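Local coordinates for putative cell invasion protein with MAC/Perforin domain (Bacteroides thetaiotaomicron VPI-5482, PDB 3KK7), which is of unproven function but belongs to the membrane-attack complex/perforin family, whose members commonly form membrane pores, and may take part in cell invasion, at residues E240-V245 / T285-A290. Numbering follows the deposited sequence.
Sequences EKDMDV and TNKFSA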
loop_
_atom_site.group_PDB
_atom_site.type_symbol
_atom_site.label_atom_id
_atom_site.label_comp_id
_atom_site.label_asym_id
_atom_site.label_seq_id
_atom_site.Cartn_x
_atom_site.Cartn_y
_atom_site.Cartn_z
ATOM N N GLU A 240 28.015 -10.284 -12.946
ATOM C CA GLU A 240 26.700 -10.375 -13.610
ATOM C C GLU A 240 26.799 -11.066 -14.981
ATOM O O GLU A 240 25.952 -11.895 -15.293
ATOM C CB GLU A 240 26.005 -9.006 -13.663
ATOM C CG GLU A 240 25.475 -8.600 -12.256
ATOM C CD GLU A 240 24.947 -7.185 -12.156
ATOM O OE1 GLU A 240 24.654 -6.603 -13.195
ATOM O OE2 GLU A 240 24.827 -6.643 -11.039
ATOM N N LYS A 241 27.858 -10.778 -15.754
ATOM C CA LYS A 241 28.080 -11.448 -17.028
ATOM C C LYS A 241 28.386 -12.929 -16.760
ATOM O O LYS A 241 27.896 -13.801 -17.483
ATOM C CB LYS A 241 29.187 -10.767 -17.857
ATOM C CG LYS A 241 29.284 -11.224 -19.332
ATOM N N ASP A 242 29.144 -13.226 -15.706
ATOM C CA ASP A 242 29.375 -14.624 -15.356
ATOM C C ASP A 242 28.061 -15.335 -15.014
ATOM O O ASP A 242 27.801 -16.446 -15.447
ATOM C CB ASP A 242 30.372 -14.763 -14.203
ATOM C CG ASP A 242 31.809 -14.379 -14.601
ATOM O OD1 ASP A 242 32.083 -14.206 -15.806
ATOM O OD2 ASP A 242 32.676 -14.256 -13.709
HETATM N N MSE A 243 27.201 -14.678 -14.261
HETATM C CA MSE A 243 25.927 -15.295 -13.872
HETATM C C MSE A 243 24.998 -15.415 -15.097
HETATM O O MSE A 243 24.380 -16.474 -15.314
HETATM C CB MSE A 243 25.295 -14.502 -12.722
HETATM C CG MSE A 243 23.907 -14.985 -12.291
HETATM SE SE MSE A 243 23.888 -16.730 -11.458
HETATM C CE MSE A 243 24.805 -16.263 -9.783
ATOM N N ASP A 244 24.922 -14.339 -15.892
ATOM C CA ASP A 244 24.212 -14.361 -17.170
ATOM C C ASP A 244 24.574 -15.624 -17.989
ATOM O O ASP A 244 23.699 -16.275 -18.553
ATOM C CB ASP A 244 24.556 -13.111 -18.013
ATOM C CG ASP A 244 23.899 -11.831 -17.520
ATOM O OD1 ASP A 244 23.036 -11.834 -16.609
ATOM O OD2 ASP A 244 24.260 -10.782 -18.061
ATOM N N VAL A 245 25.859 -15.963 -18.043
ATOM C CA VAL A 245 26.331 -17.119 -18.823
ATOM C C VAL A 245 25.937 -18.399 -18.128
ATOM O O VAL A 245 25.526 -19.366 -18.788
ATOM C CB VAL A 245 27.870 -17.114 -18.984
ATOM C CG1 VAL A 245 28.368 -18.366 -19.729
ATOM C CG2 VAL A 245 28.340 -15.833 -19.701
ATOM N N THR A 285 31.887 -24.040 -13.525
ATOM C CA THR A 285 33.023 -24.160 -12.628
ATOM C C THR A 285 34.214 -23.257 -13.014
ATOM O O THR A 285 34.956 -22.817 -12.138
ATOM C CB THR A 285 33.464 -25.615 -12.540
ATOM O OG1 THR A 285 33.745 -26.089 -13.864
ATOM C CG2 THR A 285 32.355 -26.444 -11.899
ATOM N N ASN A 286 34.380 -22.989 -14.308
ATOM C CA ASN A 286 35.397 -22.052 -14.784
ATOM C C ASN A 286 35.212 -20.617 -14.265
ATOM O O ASN A 286 36.168 -19.852 -14.215
ATOM C CB ASN A 286 35.440 -22.013 -16.315
ATOM C CG ASN A 286 36.080 -23.273 -16.950
ATOM O OD1 ASN A 286 36.663 -24.143 -16.276
ATOM N ND2 ASN A 286 35.960 -23.360 -18.275
ATOM N N LYS A 287 33.994 -20.256 -13.881
ATOM C CA LYS A 287 33.730 -18.930 -13.322
ATOM C C LYS A 287 33.342 -18.930 -11.846
ATOM O O LYS A 287 33.562 -17.940 -11.151
ATOM C CB LYS A 287 32.626 -18.247 -14.137
ATOM C CG LYS A 287 32.989 -17.972 -15.600
ATOM C CD LYS A 287 34.306 -17.186 -15.750
ATOM C CE LYS A 287 34.653 -16.958 -17.195
ATOM N NZ LYS A 287 35.606 -15.840 -17.289
ATOM N N PHE A 288 32.766 -20.024 -11.360
ATOM C CA PHE A 288 32.246 -20.059 -9.993
ATOM C C PHE A 288 32.848 -21.167 -9.162
ATOM O O PHE A 288 32.935 -22.300 -9.614
ATOM C CB PHE A 288 30.736 -20.281 -10.011
ATOM C CG PHE A 288 29.956 -19.125 -10.545
ATOM C CD1 PHE A 288 29.585 -18.085 -9.705
ATOM C CD2 PHE A 288 29.581 -19.079 -11.883
ATOM C CE1 PHE A 288 28.843 -16.993 -10.186
ATOM C CE2 PHE A 288 28.833 -17.992 -12.379
ATOM C CZ PHE A 288 28.456 -16.952 -11.515
ATOM N N SER A 289 33.214 -20.834 -7.927
ATOM C CA SER A 289 33.631 -21.839 -6.932
ATOM C C SER A 289 32.414 -22.533 -6.348
ATOM O O SER A 289 32.532 -23.592 -5.778
ATOM C CB SER A 289 34.460 -21.203 -5.797
ATOM O OG SER A 289 35.586 -20.515 -6.305
ATOM N N ALA A 290 31.239 -21.923 -6.456
ATOM C CA ALA A 290 29.991 -22.629 -6.123
ATOM C C ALA A 290 28.865 -21.869 -6.768
ATOM O O ALA A 290 28.899 -20.627 -6.775
ATOM C CB ALA A 290 29.770 -22.701 -4.605
#
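The carbonyl oxygen of Asp242 receives a weak hydrogen bond from Val245 N (3.3 Å) within its helix and also meets the rim of the Phe288 ring, lying 3.6 Å from CE2. Asp242 O and Met243 N both sit at the ring edge near its plane, so the phenyl enters edge-first against the peptide between these residues; Phe288 CZ is 3.8 Å from Met243 N. Asp242 CB adds an apolar touch at CZ. Met243, a selenomethionine, leaves the helix with CG anti to the backbone N (chi1 176°), then bends at chi2 and chi3, which carries its methyl CE to 4.1 Å from Phe288 CZ. Its selenium stands 5.5 Å from the ring centroid and 47° off the normal, an oblique Met-aromatic contact. Val158 of strand 157-173 touches both side chains. Nearer the surface, Lys287 crosses the Asp242 side chain at about a right angle. Its CD lies 3.7 Å from Asp242 OD1, while NZ remains 4.2 Å from that oxygen, beyond a salt bridge. Asp230 brings a second carboxylate close to Asp242, so the nearby Lys287 may partly offset the negative charge. The contact sets helix 236-249 against the start of strand 288-298, within the insertion between antiparallel strands 220-230 and 288-298 of the MACPF sheet. In pore-forming relatives the corresponding helices unfurl into membrane hairpins. Here the segments meet through van der Waals and weak electrostatic contact, without a salt bridge, which may suit such a region, though unfurling is unproven for this protein.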